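Local coordinates for protein TetR/AcrR family transcriptional regulator (PDB 6G8G) that binds genistein in its C-terminal domain and probably acts as a TetR-family transcriptional repressor that responds to flavonoids, at residues L97-R111 and F171-I183. Sequence-based numbering, arbitrary orientation.
Sequences LRDFARQYLHTFIHR and FLSLVRGELPLLI. With GEN (genistein), chain G.
Tyr104, on helix 93-109, reaches across to Leu172 and Arg176 on helix 164-176, and its ring can be followed outward atom by atom. With CG anti to the backbone N (chi1 -180°), CB sends the ring toward the partner helix. Leu172 CD2 sits over one face in a CH-pi contact, 3.6 Å from the Tyr104 ring centroid and near its normal. It lies over the CD2-CE2 side, closest to Tyr104 CE2 (3.5 Å), which also touches Leu172 CB. Val175 CG1 comes to the ring edge at Tyr104 CD2, and the opposite face receives Phe108 CE2. Beyond CZ, Tyr104 OH accepts a hydrogen bond from Arg176 NH1 (2.9 Å, N-H...O 151°), lying close to the guanidinium plane although ring and guanidinium planes are 71° apart. A phenylalanine here would probably keep the Leu172 contact but leave Arg176 NH1 without this acceptor. Arg176 CD packs 3.6 Å from Phe108 CZ; the bend at chi3 beyond it turns the guanidinium to Tyr104. Toward the start of segment 97-111, Phe171 CZ meets Ala101 CB at 4.0 Å; nearer its end, Ile183 CD1 of helix 179-185 touches Phe108 CB at 4.0 Å. Gly177, with positive phi, lies in the type II' turn leading to that helix. Pro180 CB approaches genistein C11 at 3.6 Å and Phe108 CE1 comes 3.7 Å from genistein O14: where helices 93-109 and 179-185 pack, these residues line part of the ligand pocket of an all-helical TetR-family C-terminal domain.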
ATOM      1  N   LEU A  97      14.608 -17.324   3.682  1.00 54.23           N
ATOM      2  CA  LEU A  97      13.440 -16.496   3.577  1.00 53.91           C
ATOM      3  C   LEU A  97      13.523 -15.356   4.564  1.00 51.77           C
ATOM      4  O   LEU A  97      13.130 -14.224   4.263  1.00 52.38           O
ATOM      5  CB  LEU A  97      12.179 -17.322   3.828  1.00 57.10           C
ATOM      6  CG  LEU A  97      11.882 -18.337   2.729  1.00 59.44           C
ATOM      7  CD1 LEU A  97      10.806 -19.310   3.152  1.00 60.37           C
ATOM      8  CD2 LEU A  97      11.474 -17.664   1.433  1.00 59.36           C
ATOM      9  N   ARG A  98      13.998 -15.663   5.752  1.00 51.31           N
ATOM     10  CA  ARG A  98      14.017 -14.699   6.807  1.00 55.29           C
ATOM     11  C   ARG A  98      14.918 -13.592   6.351  1.00 59.02           C
ATOM     12  O   ARG A  98      14.604 -12.413   6.506  1.00 60.40           O
ATOM     13  CB  ARG A  98      14.465 -15.355   8.117  1.00 60.61           C
ATOM     14  CG  ARG A  98      14.547 -14.399   9.278  1.00 69.34           C
ATOM     15  CD  ARG A  98      14.885 -15.018  10.639  1.00 73.20           C
ATOM     16  NE  ARG A  98      13.935 -16.048  11.030  1.00 73.14           N
ATOM     17  CZ  ARG A  98      14.183 -17.349  11.063  1.00 78.74           C
ATOM     18  NH1 ARG A  98      15.391 -17.831  10.736  1.00 82.82           N
ATOM     19  NH2 ARG A  98      13.210 -18.167  11.439  1.00 73.84           N
ATOM     20  N   ASP A  99      16.019 -13.946   5.707  1.00 65.47           N
ATOM     21  CA  ASP A  99      16.980 -12.929   5.269  1.00 66.40           C
ATOM     22  C   ASP A  99      16.398 -12.070   4.112  1.00 58.17           C
ATOM     23  O   ASP A  99      16.538 -10.854   4.077  1.00 49.27           O
ATOM     24  CB  ASP A  99      18.301 -13.600   4.889  1.00 78.94           C
ATOM     25  CG  ASP A  99      19.367 -12.600   4.428  1.00105.79           C
ATOM     26  OD1 ASP A  99      19.479 -11.507   5.042  1.00133.04           O
ATOM     27  OD2 ASP A  99      20.079 -12.889   3.435  1.00113.97           O
ATOM     28  N   PHE A 100      15.705 -12.718   3.198  1.00 54.30           N
ATOM     29  CA  PHE A 100      15.111 -12.008   2.092  1.00 52.15           C
ATOM     30  C   PHE A 100      14.056 -11.043   2.615  1.00 52.13           C
ATOM     31  O   PHE A 100      14.004  -9.876   2.233  1.00 47.80           O
ATOM     32  CB  PHE A 100      14.498 -13.016   1.120  1.00 52.18           C
ATOM     33  CG  PHE A 100      14.021 -12.404  -0.164  1.00 53.90           C
ATOM     34  CD1 PHE A 100      14.880 -12.280  -1.244  1.00 57.09           C
ATOM     35  CD2 PHE A 100      12.732 -11.940  -0.293  1.00 53.50           C
ATOM     36  CE1 PHE A 100      14.462 -11.712  -2.431  1.00 56.24           C
ATOM     37  CE2 PHE A 100      12.305 -11.382  -1.487  1.00 56.51           C
ATOM     38  CZ  PHE A 100      13.171 -11.256  -2.556  1.00 54.13           C
ATOM     39  N   ALA A 101      13.215 -11.544   3.510  1.00 51.67           N
ATOM     40  CA  ALA A 101      12.218 -10.705   4.126  1.00 54.79           C
ATOM     41  C   ALA A 101      12.856  -9.503   4.785  1.00 53.72           C
ATOM     42  O   ALA A 101      12.404  -8.389   4.603  1.00 54.04           O
ATOM     43  CB  ALA A 101      11.433 -11.497   5.147  1.00 59.03           C
ATOM     44  N   ARG A 102      13.907  -9.723   5.553  1.00 53.66           N
ATOM     45  CA  ARG A 102      14.522  -8.611   6.265  1.00 54.30           C
ATOM     46  C   ARG A 102      14.961  -7.535   5.299  1.00 53.95           C
ATOM     47  O   ARG A 102      14.744  -6.380   5.546  1.00 49.98           O
ATOM     48  CB  ARG A 102      15.691  -9.091   7.118  1.00 56.73           C
ATOM     49  CG  ARG A 102      16.157  -8.075   8.154  1.00 58.70           C
ATOM     50  CD  ARG A 102      17.302  -8.600   9.035  1.00 63.19           C
ATOM     51  NE  ARG A 102      16.955  -9.773   9.875  1.00 62.08           N
ATOM     52  CZ  ARG A 102      17.235 -11.049   9.592  1.00 62.46           C
ATOM     53  NH1 ARG A 102      17.876 -11.400   8.478  1.00 64.22           N
ATOM     54  NH2 ARG A 102      16.867 -12.000  10.431  1.00 62.64           N
ATOM     55  N   GLN A 103      15.554  -7.903   4.172  1.00 65.13           N
ATOM     56  CA  GLN A 103      16.058  -6.873   3.247  1.00 65.56           C
ATOM     57  C   GLN A 103      14.896  -6.185   2.575  1.00 61.61           C
ATOM     58  O   GLN A 103      14.934  -4.993   2.349  1.00 68.61           O
ATOM     59  CB  GLN A 103      17.032  -7.449   2.214  1.00 73.05           C
ATOM     60  CG  GLN A 103      18.345  -8.042   2.778  1.00 82.35           C
ATOM     61  CD  GLN A 103      18.933  -7.272   3.948  1.00 88.50           C
ATOM     62  OE1 GLN A 103      19.148  -7.842   5.038  1.00102.30           O
ATOM     63  NE2 GLN A 103      19.176  -5.979   3.753  1.00 88.47           N
ATOM     64  N   TYR A 104      13.835  -6.938   2.306  1.00 58.39           N
ATOM     65  CA  TYR A 104      12.610  -6.395   1.691  1.00 52.31           C
ATOM     66  C   TYR A 104      11.967  -5.316   2.541  1.00 51.41           C
ATOM     67  O   TYR A 104      11.630  -4.250   2.052  1.00 57.63           O
ATOM     68  CB  TYR A 104      11.623  -7.526   1.515  1.00 51.94           C
ATOM     69  CG  TYR A 104      10.332  -7.161   0.898  1.00 48.54           C
ATOM     70  CD1 TYR A 104      10.288  -6.568  -0.347  1.00 52.97           C
ATOM     71  CD2 TYR A 104       9.159  -7.433   1.528  1.00 49.21           C
ATOM     72  CE1 TYR A 104       9.086  -6.246  -0.945  1.00 52.02           C
ATOM     73  CE2 TYR A 104       7.937  -7.109   0.955  1.00 54.23           C
ATOM     74  CZ  TYR A 104       7.902  -6.531  -0.290  1.00 55.53           C
ATOM     75  OH  TYR A 104       6.696  -6.168  -0.834  1.00 51.95           O
ATOM     76  N   LEU A 105      11.844  -5.561   3.831  1.00 49.62           N
ATOM     77  CA  LEU A 105      11.268  -4.564   4.691  1.00 52.06           C
ATOM     78  C   LEU A 105      12.156  -3.361   4.865  1.00 54.70           C
ATOM     79  O   LEU A 105      11.643  -2.280   5.111  1.00 57.23           O
ATOM     80  CB  LEU A 105      10.938  -5.140   6.064  1.00 53.56           C
ATOM     81  CG  LEU A 105       9.868  -6.216   6.025  1.00 52.79           C
ATOM     82  CD1 LEU A 105       9.550  -6.653   7.433  1.00 52.95           C
ATOM     83  CD2 LEU A 105       8.590  -5.764   5.340  1.00 54.12           C
ATOM     84  N   HIS A 106      13.471  -3.529   4.788  1.00 56.54           N
ATOM     85  CA  HIS A 106      14.361  -2.388   4.907  1.00 65.39           C
ATOM     86  C   HIS A 106      13.923  -1.270   3.951  1.00 61.35           C
ATOM     87  O   HIS A 106      13.877  -0.076   4.300  1.00 53.32           O
ATOM     88  CB  HIS A 106      15.787  -2.875   4.545  1.00 76.54           C
ATOM     89  CG  HIS A 106      16.831  -1.804   4.501  1.00 89.61           C
ATOM     90  ND1 HIS A 106      17.408  -1.254   5.628  1.00 96.75           N
ATOM     91  CD2 HIS A 106      17.417  -1.195   3.438  1.00 94.97           C
ATOM     92  CE1 HIS A 106      18.290  -0.336   5.257  1.00101.75           C
ATOM     93  NE2 HIS A 106      18.312  -0.281   3.935  1.00 98.72           N
ATOM     94  N   THR A 107      13.600  -1.667   2.734  1.00 60.16           N
ATOM     95  CA  THR A 107      13.150  -0.706   1.748  1.00 59.22           C
ATOM     96  C   THR A 107      11.999   0.127   2.218  1.00 55.15           C
ATOM     97  O   THR A 107      11.913   1.305   1.948  1.00 61.59           O
ATOM     98  CB  THR A 107      12.602  -1.464   0.527  1.00 60.99           C
ATOM     99  OG1 THR A 107      13.702  -2.010  -0.187  1.00 59.15           O
ATOM    100  CG2 THR A 107      11.760  -0.567  -0.391  1.00 67.45           C
ATOM    101  N   PHE A 108      11.037  -0.514   2.815  1.00 56.26           N
ATOM    102  CA  PHE A 108       9.855   0.219   3.252  1.00 58.66           C
ATOM    103  C   PHE A 108      10.146   1.123   4.404  1.00 53.60           C
ATOM    104  O   PHE A 108       9.712   2.262   4.424  1.00 56.20           O
ATOM    105  CB  PHE A 108       8.771  -0.741   3.692  1.00 59.21           C
ATOM    106  CG  PHE A 108       8.054  -1.333   2.575  1.00 56.42           C
ATOM    107  CD1 PHE A 108       7.095  -0.616   1.948  1.00 60.29           C
ATOM    108  CD2 PHE A 108       8.340  -2.607   2.140  1.00 61.21           C
ATOM    109  CE1 PHE A 108       6.384  -1.167   0.888  1.00 66.05           C
ATOM    110  CE2 PHE A 108       7.661  -3.170   1.068  1.00 64.78           C
ATOM    111  CZ  PHE A 108       6.664  -2.445   0.442  1.00 60.67           C
ATOM    112  N   ILE A 109      10.876   0.595   5.364  1.00 54.28           N
ATOM    113  CA  ILE A 109      11.159   1.315   6.599  1.00 59.00           C
ATOM    114  C   ILE A 109      11.966   2.584   6.319  1.00 61.43           C
ATOM    115  O   ILE A 109      11.673   3.615   6.868  1.00 65.10           O
ATOM    116  CB  ILE A 109      11.919   0.417   7.561  1.00 60.03           C
ATOM    117  CG1 ILE A 109      10.969  -0.668   8.055  1.00 60.10           C
ATOM    118  CG2 ILE A 109      12.505   1.208   8.708  1.00 60.42           C
ATOM    119  CD1 ILE A 109      11.685  -1.923   8.482  1.00 61.92           C
ATOM    120  N   HIS A 110      12.920   2.518   5.400  1.00 61.74           N
ATOM    121  CA  HIS A 110      13.730   3.686   5.062  1.00 61.33           C
ATOM    122  C   HIS A 110      13.170   4.420   3.870  1.00 55.33           C
ATOM    123  O   HIS A 110      13.857   5.178   3.210  1.00 59.18           O
ATOM    124  CB  HIS A 110      15.207   3.259   4.862  1.00 68.15           C
ATOM    125  CG  HIS A 110      15.837   2.817   6.130  1.00 72.38           C
ATOM    126  ND1 HIS A 110      15.760   1.514   6.564  1.00 81.60           N
ATOM    127  CD2 HIS A 110      16.426   3.516   7.124  1.00 78.20           C
ATOM    128  CE1 HIS A 110      16.306   1.414   7.761  1.00 86.38           C
ATOM    129  NE2 HIS A 110      16.714   2.617   8.125  1.00 90.51           N
ATOM    130  N   ARG A 111      11.940   4.127   3.533  1.00 56.83           N
ATOM    131  CA  ARG A 111      11.203   4.883   2.543  1.00 64.78           C
ATOM    132  C   ARG A 111      11.999   5.124   1.287  1.00 67.98           C
ATOM    133  O   ARG A 111      12.062   6.240   0.790  1.00 70.92           O
ATOM    134  CB  ARG A 111      10.745   6.197   3.143  1.00 66.76           C
ATOM    135  CG  ARG A 111       9.993   6.054   4.440  1.00 69.18           C
ATOM    136  CD  ARG A 111       9.375   7.377   4.749  1.00 76.22           C
ATOM    137  NE  ARG A 111       8.821   7.357   6.089  1.00 86.40           N
ATOM    138  CZ  ARG A 111       7.843   8.155   6.497  1.00 91.45           C
ATOM    139  NH1 ARG A 111       7.391   8.045   7.748  1.00 94.36           N
ATOM    140  NH2 ARG A 111       7.304   9.051   5.659  1.00 82.75           N
ATOM    141  N   PHE A 171       3.822 -14.612   0.181  1.00 53.55           N
ATOM    142  CA  PHE A 171       4.858 -14.432   1.204  1.00 55.96           C
ATOM    143  C   PHE A 171       5.099 -12.962   1.505  1.00 50.36           C
ATOM    144  O   PHE A 171       5.150 -12.552   2.649  1.00 50.72           O
ATOM    145  CB  PHE A 171       6.168 -15.086   0.769  1.00 55.39           C
ATOM    146  CG  PHE A 171       7.277 -14.882   1.729  1.00 55.81           C
ATOM    147  CD1 PHE A 171       7.382 -15.679   2.846  1.00 58.45           C
ATOM    148  CD2 PHE A 171       8.220 -13.916   1.517  1.00 54.92           C
ATOM    149  CE1 PHE A 171       8.415 -15.501   3.739  1.00 57.44           C
ATOM    150  CE2 PHE A 171       9.269 -13.736   2.407  1.00 53.96           C
ATOM    151  CZ  PHE A 171       9.364 -14.524   3.517  1.00 54.28           C
ATOM    152  N   LEU A 172       5.214 -12.171   0.455  1.00 51.50           N
ATOM    153  CA  LEU A 172       5.498 -10.768   0.604  1.00 52.13           C
ATOM    154  C   LEU A 172       4.308 -10.007   1.171  1.00 52.31           C
ATOM    155  O   LEU A 172       4.474  -9.191   2.071  1.00 56.85           O
ATOM    156  CB  LEU A 172       5.948 -10.180  -0.719  1.00 55.92           C
ATOM    157  CG  LEU A 172       7.253 -10.782  -1.271  1.00 53.74           C
ATOM    158  CD1 LEU A 172       7.440 -10.443  -2.739  1.00 54.75           C
ATOM    159  CD2 LEU A 172       8.450 -10.292  -0.474  1.00 55.92           C
ATOM    160  N   SER A 173       3.104 -10.308   0.723  1.00 50.52           N
ATOM    161  CA  SER A 173       1.927  -9.724   1.369  1.00 50.26           C
ATOM    162  C   SER A 173       1.861 -10.045   2.869  1.00 46.00           C
ATOM    163  O   SER A 173       1.527  -9.181   3.644  1.00 41.10           O
ATOM    164  CB  SER A 173       0.664 -10.193   0.701  1.00 51.73           C
ATOM    165  OG  SER A 173       0.733  -9.829  -0.663  1.00 55.14           O
ATOM    166  N   LEU A 174       2.228 -11.254   3.273  1.00 44.01           N
ATOM    167  CA  LEU A 174       2.188 -11.591   4.680  1.00 47.08           C
ATOM    168  C   LEU A 174       3.177 -10.793   5.506  1.00 49.88           C
ATOM    169  O   LEU A 174       2.846 -10.266   6.546  1.00 57.78           O
ATOM    170  CB  LEU A 174       2.467 -13.057   4.893  1.00 46.81           C
ATOM    171  CG  LEU A 174       1.311 -13.907   4.407  1.00 49.81           C
ATOM    172  CD1 LEU A 174       1.735 -15.352   4.294  1.00 48.98           C
ATOM    173  CD2 LEU A 174       0.123 -13.766   5.354  1.00 53.88           C
ATOM    174  N   VAL A 175       4.391 -10.702   5.020  1.00 55.21           N
ATOM    175  CA  VAL A 175       5.497 -10.123   5.747  1.00 53.96           C
ATOM    176  C   VAL A 175       5.334  -8.621   5.791  1.00 52.46           C
ATOM    177  O   VAL A 175       5.649  -7.959   6.773  1.00 47.64           O
ATOM    178  CB  VAL A 175       6.787 -10.543   5.035  1.00 56.26           C
ATOM    179  CG1 VAL A 175       7.799  -9.425   4.985  1.00 63.31           C
ATOM    180  CG2 VAL A 175       7.369 -11.746   5.728  1.00 58.75           C
ATOM    181  N   ARG A 176       4.866  -8.087   4.680  1.00 51.42           N
ATOM    182  CA  ARG A 176       4.654  -6.652   4.532  1.00 52.81           C
ATOM    183  C   ARG A 176       3.468  -6.244   5.372  1.00 52.54           C
ATOM    184  O   ARG A 176       3.480  -5.232   6.019  1.00 59.52           O
ATOM    185  CB  ARG A 176       4.363  -6.392   3.045  1.00 53.35           C
ATOM    186  CG  ARG A 176       4.159  -4.970   2.643  1.00 50.80           C
ATOM    187  CD  ARG A 176       4.135  -4.866   1.141  1.00 49.56           C
ATOM    188  NE  ARG A 176       2.912  -5.409   0.582  1.00 51.16           N
ATOM    189  CZ  ARG A 176       2.842  -6.360  -0.339  1.00 47.95           C
ATOM    190  NH1 ARG A 176       3.929  -6.918  -0.827  1.00 55.27           N
ATOM    191  NH2 ARG A 176       1.670  -6.753  -0.782  1.00 47.95           N
ATOM    192  N   GLY A 177       2.430  -7.061   5.319  1.00 53.85           N
ATOM    193  CA  GLY A 177       1.178  -6.817   5.987  1.00 53.66           C
ATOM    194  C   GLY A 177       0.692  -5.404   5.856  1.00 54.23           C
ATOM    195  O   GLY A 177       0.370  -4.924   4.782  1.00 57.43           O
ATOM    196  N   GLU A 178       0.731  -4.745   6.988  1.00 57.46           N
ATOM    197  CA  GLU A 178       0.084  -3.499   7.224  1.00 58.77           C
ATOM    198  C   GLU A 178       1.113  -2.366   7.289  1.00 59.66           C
ATOM    199  O   GLU A 178       0.749  -1.213   7.484  1.00 56.09           O
ATOM    200  CB  GLU A 178      -0.498  -3.619   8.610  1.00 64.81           C
ATOM    201  CG  GLU A 178      -1.925  -3.239   8.781  1.00 72.52           C
ATOM    202  CD  GLU A 178      -2.255  -3.133  10.271  1.00 75.73           C
ATOM    203  OE1 GLU A 178      -1.397  -3.480  11.148  1.00 58.85           O
ATOM    204  OE2 GLU A 178      -3.391  -2.681  10.543  1.00 87.33           O
ATOM    205  N   LEU A 179       2.409  -2.695   7.233  1.00 59.89           N
ATOM    206  CA  LEU A 179       3.418  -1.742   7.610  1.00 58.90           C
ATOM    207  C   LEU A 179       3.488  -0.604   6.652  1.00 51.48           C
ATOM    208  O   LEU A 179       3.704   0.511   7.069  1.00 53.28           O
ATOM    209  CB  LEU A 179       4.797  -2.379   7.780  1.00 60.41           C
ATOM    210  CG  LEU A 179       4.794  -3.543   8.770  1.00 71.32           C
ATOM    211  CD1 LEU A 179       5.971  -4.456   8.488  1.00 73.31           C
ATOM    212  CD2 LEU A 179       4.868  -3.033  10.215  1.00 75.28           C
ATOM    213  N   PRO A 180       3.294  -0.867   5.376  1.00 51.86           N
ATOM    214  CA  PRO A 180       3.417   0.247   4.458  1.00 52.97           C
ATOM    215  C   PRO A 180       2.455   1.371   4.832  1.00 53.18           C
ATOM    216  O   PRO A 180       2.812   2.536   4.786  1.00 55.01           O
ATOM    217  CB  PRO A 180       3.013  -0.354   3.123  1.00 51.31           C
ATOM    218  CG  PRO A 180       3.211  -1.812   3.251  1.00 52.91           C
ATOM    219  CD  PRO A 180       3.107  -2.158   4.695  1.00 53.12           C
ATOM    220  N   LEU A 181       1.241   0.990   5.207  1.00 52.17           N
ATOM    221  CA  LEU A 181       0.220   1.921   5.654  1.00 49.73           C
ATOM    222  C   LEU A 181       0.619   2.636   6.926  1.00 49.98           C
ATOM    223  O   LEU A 181       0.573   3.858   6.990  1.00 51.34           O
ATOM    224  CB  LEU A 181      -1.108   1.194   5.928  1.00 49.43           C
ATOM    225  CG  LEU A 181      -2.202   2.116   6.493  1.00 52.02           C
ATOM    226  CD1 LEU A 181      -2.693   3.068   5.411  1.00 50.96           C
ATOM    227  CD2 LEU A 181      -3.331   1.290   7.041  1.00 52.70           C
ATOM    228  N   LEU A 182       1.035   1.880   7.931  1.00 50.28           N
ATOM    229  CA  LEU A 182       1.502   2.489   9.165  1.00 52.56           C
ATOM    230  C   LEU A 182       2.643   3.510   8.939  1.00 56.19           C
ATOM    231  O   LEU A 182       2.649   4.595   9.502  1.00 60.38           O
ATOM    232  CB  LEU A 182       1.957   1.402  10.101  1.00 51.10           C
ATOM    233  CG  LEU A 182       0.790   0.532  10.567  1.00 50.24           C
ATOM    234  CD1 LEU A 182       1.244  -0.690  11.350  1.00 51.44           C
ATOM    235  CD2 LEU A 182      -0.133   1.348  11.445  1.00 52.40           C
ATOM    236  N   ILE A 183       3.576   3.176   8.057  1.00 55.06           N
ATOM    237  CA  ILE A 183       4.709   4.023   7.800  1.00 54.64           C
ATOM    238  C   ILE A 183       4.269   5.325   7.182  1.00 53.70           C
ATOM    239  O   ILE A 183       4.664   6.401   7.597  1.00 58.02           O
ATOM    240  CB  ILE A 183       5.701   3.298   6.869  1.00 57.24           C
ATOM    241  CG1 ILE A 183       6.434   2.226   7.663  1.00 56.36           C
ATOM    242  CG2 ILE A 183       6.712   4.253   6.270  1.00 57.50           C
ATOM    243  CD1 ILE A 183       7.192   1.249   6.794  1.00 57.52           C
TER
HETATM  244  C1  GEN G1001      -4.470   2.049   2.579  1.00 99.85           C
HETATM  245  C2  GEN G1001      -5.202   1.161   3.441  1.00 97.89           C
HETATM  246  O2  GEN G1001      -6.451   1.482   3.923  1.00102.31           O
HETATM  247  C3  GEN G1001      -4.722  -0.084   3.853  1.00 84.45           C
HETATM  248  C4  GEN G1001      -3.485  -0.501   3.433  1.00 81.75           C
HETATM  249  O4  GEN G1001      -3.079  -1.719   3.878  1.00 79.17           O
HETATM  250  C5  GEN G1001      -2.677   0.406   2.542  1.00 87.99           C
HETATM  251  C6  GEN G1001      -1.347   0.022   2.063  1.00 97.27           C
HETATM  252  O6  GEN G1001      -0.925  -1.110   2.426  1.00 94.73           O
HETATM  253  C7  GEN G1001      -0.570   1.022   1.219  1.00106.69           C
HETATM  254  C8  GEN G1001      -1.170   2.257   0.819  1.00 92.56           C
HETATM  255  O9  GEN G1001      -2.404   2.596   1.251  1.00 83.91           O
HETATM  256  C10 GEN G1001      -3.182   1.742   2.083  1.00 95.22           C
HETATM  257  C11 GEN G1001       0.690   0.541   0.561  1.00118.24           C
HETATM  258  C12 GEN G1001       1.684   1.323  -0.062  1.00113.88           C
HETATM  259  C13 GEN G1001       2.700   0.633  -0.780  1.00108.71           C
HETATM  260  C14 GEN G1001       2.682  -0.784  -0.963  1.00 98.20           C
HETATM  261  O14 GEN G1001       3.663  -1.437  -1.663  1.00 94.43           O
HETATM  262  C15 GEN G1001       1.653  -1.553  -0.431  1.00 91.31           C
HETATM  263  C16 GEN G1001       0.673  -0.883   0.278  1.00100.94           C